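PDB 1IBV: histidine decarboxylase alpha chain from Lactobacillus sp. 30A, which catalyses the decarboxylation of histidine to histamine and carbon dioxide, using a pyruvoyl group at the start of the chain. Local coordinates for residues E29-W32 against D33-L37. Residues are numbered along the deposited sequence; the frame is centred on the assembly and turned at random.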
# COMPACT_ATOMS: atom_id res chain seq x y z
N GLU B 29 -16.90 -38.61 21.00
CA GLU B 29 -16.79 -37.96 22.30
C GLU B 29 -17.97 -37.00 22.43
O GLU B 29 -18.27 -36.25 21.49
CB GLU B 29 -15.48 -37.19 22.39
CG GLU B 29 -15.20 -36.55 23.75
CD GLU B 29 -14.81 -37.56 24.83
OE1 GLU B 29 -15.24 -37.37 25.99
OE2 GLU B 29 -14.07 -38.52 24.52
N THR B 30 -18.63 -37.03 23.57
CA THR B 30 -19.78 -36.17 23.80
C THR B 30 -19.39 -34.71 24.04
O THR B 30 -18.46 -34.42 24.81
CB THR B 30 -20.59 -36.69 24.99
OG1 THR B 30 -20.76 -38.11 24.85
CG2 THR B 30 -21.95 -36.01 25.06
N GLN B 31 -20.11 -33.80 23.40
CA GLN B 31 -19.83 -32.37 23.54
C GLN B 31 -20.84 -31.70 24.46
O GLN B 31 -21.90 -32.27 24.74
CB GLN B 31 -19.82 -31.70 22.17
CG GLN B 31 -18.79 -32.26 21.21
CD GLN B 31 -18.83 -31.58 19.86
OE1 GLN B 31 -18.06 -30.65 19.61
NE2 GLN B 31 -19.74 -32.02 19.00
N TRP B 32 -20.54 -30.47 24.87
CA TRP B 32 -21.41 -29.71 25.76
C TRP B 32 -22.85 -29.58 25.28
O TRP B 32 -23.76 -29.46 26.09
CB TRP B 32 -20.84 -28.30 26.00
CG TRP B 32 -20.92 -27.41 24.80
CD1 TRP B 32 -20.02 -27.34 23.78
CD2 TRP B 32 -21.95 -26.46 24.50
NE1 TRP B 32 -20.44 -26.41 22.85
CE2 TRP B 32 -21.62 -25.86 23.27
CE3 TRP B 32 -23.13 -26.07 25.16
CZ2 TRP B 32 -22.42 -24.87 22.68
CZ3 TRP B 32 -23.94 -25.08 24.56
CH2 TRP B 32 -23.57 -24.50 23.33
N ASP B 33 -23.06 -29.57 23.96
CA ASP B 33 -24.41 -29.45 23.41
C ASP B 33 -25.14 -30.78 23.22
O ASP B 33 -26.23 -30.83 22.65
CB ASP B 33 -24.35 -28.66 22.08
CG ASP B 33 -23.48 -29.35 21.02
OD1 ASP B 33 -23.41 -28.82 19.90
OD2 ASP B 33 -22.88 -30.40 21.30
N GLY B 34 -24.52 -31.87 23.68
CA GLY B 34 -25.14 -33.18 23.56
C GLY B 34 -24.81 -33.92 22.27
O GLY B 34 -25.11 -35.10 22.15
N SER B 35 -24.22 -33.23 21.30
CA SER B 35 -23.86 -33.87 20.04
C SER B 35 -22.63 -34.74 20.21
O SER B 35 -21.76 -34.43 21.03
CB SER B 35 -23.60 -32.81 18.96
OG SER B 35 -22.46 -32.02 19.28
N GLU B 36 -22.55 -35.81 19.42
CA GLU B 36 -21.42 -36.71 19.48
C GLU B 36 -20.38 -36.33 18.43
O GLU B 36 -20.67 -36.41 17.23
CB GLU B 36 -21.89 -38.15 19.26
CG GLU B 36 -22.70 -38.71 20.42
CD GLU B 36 -21.92 -38.78 21.73
OE1 GLU B 36 -22.41 -38.24 22.75
OE2 GLU B 36 -20.82 -39.38 21.74
N LEU B 37 -19.19 -35.95 18.88
CA LEU B 37 -18.10 -35.54 18.00
C LEU B 37 -17.27 -36.71 17.48
O LEU B 37 -16.54 -37.33 18.23
CB LEU B 37 -17.17 -34.57 18.73
CG LEU B 37 -15.86 -34.17 18.06
CD1 LEU B 37 -16.15 -33.51 16.73
CD2 LEU B 37 -15.08 -33.21 18.96
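D33 lays its CB over the indole of the residue just before it, W32, 4.0 Å from the centroid of the six-membered ring and 8° off its normal, a CH-pi contact. Its carboxylate turns to the chain ahead: OD2 takes the backbone N of S35 at 3.1 Å, closing an Asx turn, and S35 OG at 2.6 Å, both from the same face of the carboxylate. A chi1 of 65° sets S35 OG between its own N and carbonyl carbon, where it can reach back to D33. These residues form the loop of the beta hairpin that joins strands 27-30 and 36-41; Q31 to G34 form a type I turn, with G34 N bonded to Q31 O at 2.9 Å, and Q31 N hydrogen-bonds to S35 O. The extended Q31 side chain runs across L37, CD 3.6 Å from L37 CB, and its OE1 accepts from F155 N. With an alanine in place of Q31, F155 N would probably lose this acceptor and L37 CB the amide packed against it. T30 OG1 gives a 2.7 Å bond to the syn lone pair of E36 OE1, while E29 and L37 turn to the other face, against helix 126-151, where E29 meets K142 in a salt bridge.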